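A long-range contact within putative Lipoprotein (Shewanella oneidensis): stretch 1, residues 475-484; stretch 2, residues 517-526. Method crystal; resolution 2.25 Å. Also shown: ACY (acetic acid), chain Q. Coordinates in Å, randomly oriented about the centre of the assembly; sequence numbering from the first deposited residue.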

ATOM      1  N   ASN A 475      -2.542   9.055  11.007  1.00 22.17           N
ATOM      2  CA  ASN A 475      -3.150   7.949  10.236  1.00 21.73           C
ATOM      3  C   ASN A 475      -3.507   6.769  11.149  1.00 21.46           C
ATOM      4  O   ASN A 475      -4.550   6.136  10.947  1.00 20.36           O
ATOM      5  CB  ASN A 475      -2.219   7.411   9.140  1.00 22.36           C
ATOM      6  CG  ASN A 475      -2.242   8.240   7.856  1.00 23.76           C
ATOM      7  OD1 ASN A 475      -3.087   9.114   7.639  1.00 23.87           O
ATOM      8  ND2 ASN A 475      -1.316   7.914   6.964  1.00 24.97           N
ATOM      9  N   THR A 476      -2.625   6.475  12.126  1.00 20.66           N
ATOM     10  CA  THR A 476      -2.797   5.395  13.077  1.00 20.87           C
ATOM     11  C   THR A 476      -3.902   5.715  14.064  1.00 21.04           C
ATOM     12  O   THR A 476      -4.779   4.892  14.303  1.00 21.31           O
ATOM     13  CB  THR A 476      -1.465   5.077  13.821  1.00 21.00           C
ATOM     14  OG1 THR A 476      -0.584   4.481  12.889  1.00 22.06           O
ATOM     15  CG2 THR A 476      -1.632   4.113  14.993  1.00 20.15           C
ATOM     16  N   ILE A 477      -3.866   6.903  14.631  1.00 21.37           N
ATOM     17  CA  ILE A 477      -4.939   7.360  15.532  1.00 21.38           C
ATOM     18  C   ILE A 477      -6.323   7.252  14.862  1.00 21.82           C
ATOM     19  O   ILE A 477      -7.294   6.736  15.443  1.00 23.30           O
ATOM     20  CB  ILE A 477      -4.654   8.785  16.022  1.00 21.35           C
ATOM     21  CG1 ILE A 477      -3.356   8.775  16.815  1.00 21.78           C
ATOM     22  CG2 ILE A 477      -5.776   9.342  16.902  1.00 21.72           C
ATOM     23  CD1 ILE A 477      -2.924  10.130  17.299  1.00 22.53           C
ATOM     24  N   LEU A 478      -6.396   7.714  13.638  1.00 21.54           N
ATOM     25  CA  LEU A 478      -7.632   7.761  12.899  1.00 22.15           C
ATOM     26  C   LEU A 478      -8.149   6.360  12.622  1.00 22.09           C
ATOM     27  O   LEU A 478      -9.326   6.030  12.906  1.00 21.49           O
ATOM     28  CB  LEU A 478      -7.402   8.498  11.578  1.00 22.60           C
ATOM     29  CG  LEU A 478      -8.558   8.503  10.565  1.00 24.17           C
ATOM     30  CD1 LEU A 478      -9.458   9.667  10.865  1.00 25.03           C
ATOM     31  CD2 LEU A 478      -8.097   8.651   9.118  1.00 24.55           C
ATOM     32  N   ASP A 479      -7.275   5.514  12.079  1.00 21.97           N
ATOM     33  CA  ASP A 479      -7.738   4.191  11.658  1.00 22.70           C
ATOM     34  C   ASP A 479      -8.248   3.388  12.860  1.00 22.35           C
ATOM     35  O   ASP A 479      -9.331   2.787  12.815  1.00 21.56           O
ATOM     36  CB  ASP A 479      -6.675   3.419  10.894  1.00 23.50           C
ATOM     37  CG  ASP A 479      -7.244   2.178  10.199  1.00 25.44           C
ATOM     38  OD1 ASP A 479      -7.946   2.332   9.154  1.00 27.67           O
ATOM     39  OD2 ASP A 479      -6.955   1.048  10.679  1.00 27.13           O
ATOM     40  N   TYR A 480      -7.484   3.444  13.943  1.00 21.73           N
ATOM     41  CA  TYR A 480      -7.797   2.736  15.165  1.00 21.42           C
ATOM     42  C   TYR A 480      -9.043   3.299  15.810  1.00 21.53           C
ATOM     43  O   TYR A 480      -9.950   2.549  16.171  1.00 21.03           O
ATOM     44  CB  TYR A 480      -6.600   2.806  16.136  1.00 21.57           C
ATOM     45  CG  TYR A 480      -6.772   2.000  17.406  1.00 22.39           C
ATOM     46  CD1 TYR A 480      -6.481   0.640  17.439  1.00 22.86           C
ATOM     47  CD2 TYR A 480      -7.263   2.583  18.562  1.00 23.04           C
ATOM     48  CE1 TYR A 480      -6.665  -0.118  18.617  1.00 23.57           C
ATOM     49  CE2 TYR A 480      -7.454   1.844  19.730  1.00 23.61           C
ATOM     50  CZ  TYR A 480      -7.134   0.497  19.767  1.00 24.00           C
ATOM     51  OH  TYR A 480      -7.318  -0.239  20.947  1.00 24.64           O
ATOM     52  N   SER A 481      -9.097   4.620  15.957  1.00 21.58           N
ATOM     53  CA  SER A 481     -10.224   5.235  16.656  1.00 22.30           C
ATOM     54  C   SER A 481     -11.548   5.009  15.936  1.00 22.25           C
ATOM     55  O   SER A 481     -12.551   4.808  16.581  1.00 22.54           O
ATOM     56  CB  SER A 481      -9.974   6.705  16.943  1.00 22.22           C
ATOM     57  OG  SER A 481      -8.734   6.832  17.652  1.00 22.67           O
ATOM     58  N   ILE A 482     -11.528   5.009  14.617  1.00 22.33           N
ATOM     59  CA  ILE A 482     -12.730   4.771  13.819  1.00 23.22           C
ATOM     60  C   ILE A 482     -13.250   3.341  14.020  1.00 22.93           C
ATOM     61  O   ILE A 482     -14.402   3.137  14.319  1.00 23.48           O
ATOM     62  CB  ILE A 482     -12.440   5.052  12.321  1.00 23.72           C
ATOM     63  CG1 ILE A 482     -12.379   6.560  12.096  1.00 24.55           C
ATOM     64  CG2 ILE A 482     -13.506   4.437  11.401  1.00 24.75           C
ATOM     65  CD1 ILE A 482     -11.935   6.942  10.688  1.00 24.09           C
ATOM     66  N   HIS A 483     -12.372   2.360  13.919  1.00 22.42           N
ATOM     67  CA  HIS A 483     -12.765   0.963  13.957  1.00 22.79           C
ATOM     68  C   HIS A 483     -12.941   0.376  15.343  1.00 23.73           C
ATOM     69  O   HIS A 483     -13.694  -0.588  15.513  1.00 22.75           O
ATOM     70  CB  HIS A 483     -11.776   0.166  13.147  1.00 21.96           C
ATOM     71  CG  HIS A 483     -11.945   0.394  11.696  1.00 22.07           C
ATOM     72  ND1 HIS A 483     -13.012  -0.076  11.028  1.00 22.55           N
ATOM     73  CD2 HIS A 483     -11.227   1.165  10.794  1.00 21.65           C
ATOM     74  CE1 HIS A 483     -12.954   0.344   9.764  1.00 21.97           C
ATOM     75  NE2 HIS A 483     -11.850   1.077   9.612  1.00 21.17           N
ATOM     76  N   VAL A 484     -12.285   0.980  16.336  1.00 23.90           N
ATOM     77  CA  VAL A 484     -12.263   0.448  17.678  1.00 24.38           C
ATOM     78  C   VAL A 484     -12.966   1.364  18.666  1.00 26.23           C
ATOM     79  O   VAL A 484     -13.536   0.879  19.646  1.00 26.98           O
ATOM     80  CB  VAL A 484     -10.805   0.138  18.171  1.00 24.02           C
ATOM     81  CG1 VAL A 484     -10.816  -0.457  19.600  1.00 23.94           C
ATOM     82  CG2 VAL A 484     -10.151  -0.848  17.214  1.00 22.79           C
ATOM     83  N   SER A 517     -11.464   0.830   4.243  1.00 25.95           N
ATOM     84  CA  SER A 517     -10.369  -0.082   4.543  1.00 25.88           C
ATOM     85  C   SER A 517     -10.059  -0.029   6.044  1.00 25.03           C
ATOM     86  O   SER A 517     -10.466   0.907   6.762  1.00 26.50           O
ATOM     87  CB  SER A 517      -9.130   0.325   3.753  1.00 26.24           C
ATOM     88  OG  SER A 517      -8.619   1.549   4.260  1.00 26.96           O
ATOM     89  N   GLN A 518      -9.361  -1.049   6.507  1.00 23.96           N
ATOM     90  CA  GLN A 518      -8.979  -1.199   7.901  1.00 23.66           C
ATOM     91  C   GLN A 518      -7.508  -1.638   7.950  1.00 23.79           C
ATOM     92  O   GLN A 518      -7.060  -2.379   7.039  1.00 23.41           O
ATOM     93  CB  GLN A 518      -9.840  -2.272   8.570  1.00 23.38           C
ATOM     94  CG  GLN A 518     -11.311  -2.191   8.221  1.00 24.04           C
ATOM     95  CD  GLN A 518     -11.610  -2.911   6.940  1.00 23.57           C
ATOM     96  OE1 GLN A 518     -10.944  -3.864   6.616  1.00 24.03           O
ATOM     97  NE2 GLN A 518     -12.592  -2.443   6.200  1.00 23.22           N
ATOM     98  N   VAL A 519      -6.781  -1.140   8.966  1.00 22.89           N
ATOM     99  CA  VAL A 519      -5.415  -1.556   9.303  1.00 22.87           C
ATOM    100  C   VAL A 519      -4.336  -0.989   8.372  1.00 23.68           C
ATOM    101  O   VAL A 519      -3.286  -0.504   8.827  1.00 24.38           O
ATOM    102  CB  VAL A 519      -5.337  -3.100   9.461  1.00 22.82           C
ATOM    103  CG1 VAL A 519      -3.919  -3.571   9.563  1.00 22.87           C
ATOM    104  CG2 VAL A 519      -6.104  -3.524  10.716  1.00 22.80           C
ATOM    105  N   GLN A 520      -4.579  -0.980   7.070  1.00 24.05           N
ATOM    106  CA  GLN A 520      -3.543  -0.521   6.123  1.00 23.95           C
ATOM    107  C   GLN A 520      -2.960   0.857   6.497  1.00 22.99           C
ATOM    108  O   GLN A 520      -1.760   1.105   6.340  1.00 22.07           O
ATOM    109  CB  GLN A 520      -4.074  -0.587   4.677  1.00 24.99           C
ATOM    110  CG  GLN A 520      -3.029  -0.319   3.581  1.00 26.25           C
ATOM    111  CD  GLN A 520      -2.620   1.157   3.499  1.00 26.23           C
ATOM    112  OE1 GLN A 520      -3.415   2.048   3.800  1.00 25.68           O
ATOM    113  NE2 GLN A 520      -1.348   1.405   3.149  1.00 26.43           N
ATOM    114  N   LEU A 521      -3.801   1.732   7.038  1.00 24.18           N
ATOM    115  CA  LEU A 521      -3.389   3.114   7.394  1.00 23.60           C
ATOM    116  C   LEU A 521      -2.387   3.133   8.526  1.00 22.89           C
ATOM    117  O   LEU A 521      -1.610   4.071   8.600  1.00 22.83           O
ATOM    118  CB  LEU A 521      -4.583   4.014   7.745  1.00 23.81           C
ATOM    119  CG  LEU A 521      -5.177   4.710   6.518  1.00 25.27           C
ATOM    120  CD1 LEU A 521      -6.557   5.285   6.856  1.00 24.65           C
ATOM    121  CD2 LEU A 521      -4.226   5.790   6.003  1.00 23.53           C
ATOM    122  N   THR A 522      -2.391   2.127   9.397  1.00 22.06           N
ATOM    123  CA  THR A 522      -1.386   2.050  10.471  1.00 22.67           C
ATOM    124  C   THR A 522       0.020   1.589  10.005  1.00 22.67           C
ATOM    125  O   THR A 522       0.989   1.693  10.751  1.00 22.49           O
ATOM    126  CB  THR A 522      -1.825   1.098  11.612  1.00 23.59           C
ATOM    127  OG1 THR A 522      -1.758  -0.254  11.142  1.00 22.90           O
ATOM    128  CG2 THR A 522      -3.261   1.405  12.083  1.00 22.30           C
ATOM    129  N   SER A 523       0.154   1.121   8.760  1.00 23.37           N
ATOM    130  CA  SER A 523       1.350   0.405   8.349  1.00 23.05           C
ATOM    131  C   SER A 523       2.578   1.297   8.419  1.00 23.62           C
ATOM    132  O   SER A 523       3.676   0.858   8.835  1.00 23.10           O
ATOM    133  CB  SER A 523       1.168  -0.254   6.959  1.00 24.34           C
ATOM    134  OG  SER A 523       0.929   0.674   5.920  1.00 25.72           O
ATOM    135  N   TYR A 524       2.381   2.563   8.071  1.00 23.12           N
ATOM    136  CA  TYR A 524       3.486   3.518   7.990  1.00 22.88           C
ATOM    137  C   TYR A 524       4.119   3.727   9.347  1.00 21.80           C
ATOM    138  O   TYR A 524       5.351   3.597   9.503  1.00 21.20           O
ATOM    139  CB  TYR A 524       3.027   4.847   7.421  1.00 24.39           C
ATOM    140  CG  TYR A 524       2.207   4.682   6.178  1.00 26.53           C
ATOM    141  CD1 TYR A 524       0.821   4.481   6.269  1.00 27.16           C
ATOM    142  CD2 TYR A 524       2.792   4.727   4.921  1.00 27.61           C
ATOM    143  CE1 TYR A 524       0.055   4.305   5.149  1.00 28.96           C
ATOM    144  CE2 TYR A 524       2.029   4.545   3.776  1.00 27.93           C
ATOM    145  CZ  TYR A 524       0.675   4.346   3.895  1.00 28.75           C
ATOM    146  OH  TYR A 524      -0.121   4.163   2.810  1.00 29.13           O
ATOM    147  N   TYR A 525       3.293   4.026  10.338  1.00 20.27           N
ATOM    148  CA  TYR A 525       3.806   4.336  11.657  1.00 19.90           C
ATOM    149  C   TYR A 525       4.313   3.070  12.366  1.00 19.62           C
ATOM    150  O   TYR A 525       5.282   3.110  13.102  1.00 18.59           O
ATOM    151  CB  TYR A 525       2.720   4.986  12.493  1.00 19.77           C
ATOM    152  CG  TYR A 525       3.147   5.364  13.869  1.00 19.88           C
ATOM    153  CD1 TYR A 525       4.099   6.339  14.080  1.00 20.29           C
ATOM    154  CD2 TYR A 525       2.566   4.766  14.968  1.00 20.87           C
ATOM    155  CE1 TYR A 525       4.498   6.687  15.353  1.00 20.94           C
ATOM    156  CE2 TYR A 525       2.917   5.128  16.251  1.00 21.24           C
ATOM    157  CZ  TYR A 525       3.874   6.096  16.428  1.00 21.65           C
ATOM    158  OH  TYR A 525       4.245   6.385  17.706  1.00 23.90           O
ATOM    159  N   SER A 526       3.596   1.970  12.181  1.00 19.47           N
ATOM    160  CA  SER A 526       3.967   0.729  12.822  1.00 20.13           C
ATOM    161  C   SER A 526       5.379   0.287  12.435  1.00 19.74           C
ATOM    162  O   SER A 526       6.208   0.058  13.301  1.00 20.25           O
ATOM    163  CB  SER A 526       2.970  -0.338  12.476  1.00 20.62           C
ATOM    164  OG  SER A 526       3.431  -1.561  12.996  1.00 22.13           O
TER
HETATM  165  C   ACY Q 601     -12.318  -4.783   3.458  1.00 42.68           C
HETATM  166  O   ACY Q 601     -12.812  -3.642   3.252  1.00 41.69           O
HETATM  167  OXT ACY Q 601     -11.285  -4.979   4.169  1.00 45.54           O
HETATM  168  CH3 ACY Q 601     -12.944  -5.959   2.788  1.00 37.79           C
HETATM  169  O   HOH W   1       0.380   5.166  10.164  1.00 20.05           O
HETATM  170  O   HOH W   2      -6.704   1.389   6.701  1.00 23.66           O

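This is a helix-against-turn contact in which two side chains of a regular helix, Asp-479 and His-483, bond to the backbone of an irregular segment, while buried side chains and two bridging waters close the rest of the interface.

Stretch 1 is helical throughout, with i to i+4 backbone bonds such as Asp-479 N to Asn-475 O at 3.0 Å and Ile-482 N to Leu-478 O at 3.0 Å. Stretch 2 leaves an earlier helix at Ser-517, runs extended through Gln-518 (phi/psi -136/144), turns at Val-519 with a positive phi of 76°, and is again helical by Ser-523. The backbones come closest near the start of stretch 1: the CA atoms of Thr-476 and Thr-522 lie 4.5 Å apart, and those of Asn-475 and Leu-521 5.6 Å. Together the two sides bury 516 Å².

The best-defined polar link is at the turn. Asp-479 points its CA-to-CB bond toward stretch 2, and its OD2 accepts a hydrogen bond from Val-519 N at 2.8 Å, with an N-H...O angle of 147°. The carboxylate thus satisfies an amide that the irregular backbone leaves available. The other oxygen, Asp-479 OD1, accepts from water 2 at 2.9 Å; the same water donates to Ser-517 OG at 3.1 Å and accepts from Leu-521 N at 2.9 Å, tying the aspartate to the Ser-517 hydroxyl before Val-519 in sequence and the Leu-521 amide after it. The turn is braced internally as well, since Thr-522 OG1 and Thr-522 N each donate to Val-519 O at 2.8 Å.

One helical turn further on, His-483 NE2 donates to Ser-517 O at 3.2 Å and 140°, a longer bond than that of the aspartate. The imidazole also offers a face to Gln-518, whose CG sits 3.8 Å from the ring centroid and 28° off the ring normal, the geometry of a CH-pi contact. Beyond this methylene, Gln-518 NE2 donates to O of the acetic acid at 3.2 Å and 166°; that molecule probably comes from the crystallisation liquor.

Leu-521 has the largest area covered by the other stretch, 87 Å². Its CB packs 3.8 Å from Asp-479 CB, its CD2 lies 3.7 Å from Asn-475 CG, and its CD1 reaches Leu-478 CD2 at 4.3 Å. The leucine therefore lies along the helix side presenting Asn-475, Leu-478 and Asp-479, meeting the aliphatic part of the aspartate while the carboxylate is engaged at the turn.

Where the backbones are closest, Thr-476 OG1 lies 3.5 Å from Thr-522 CA and 3.4 Å from Tyr-525 CB. Thr-476 OG1 donates to water 1 at 3.0 Å. Water 1 in turn donates to Leu-521 O at 2.8 Å and accepts from Tyr-525 N at 3.1 Å. By joining this i, i+4 carbonyl and amide, it fills the place of a direct helical bond and couples the helical part of stretch 2 to stretch 1.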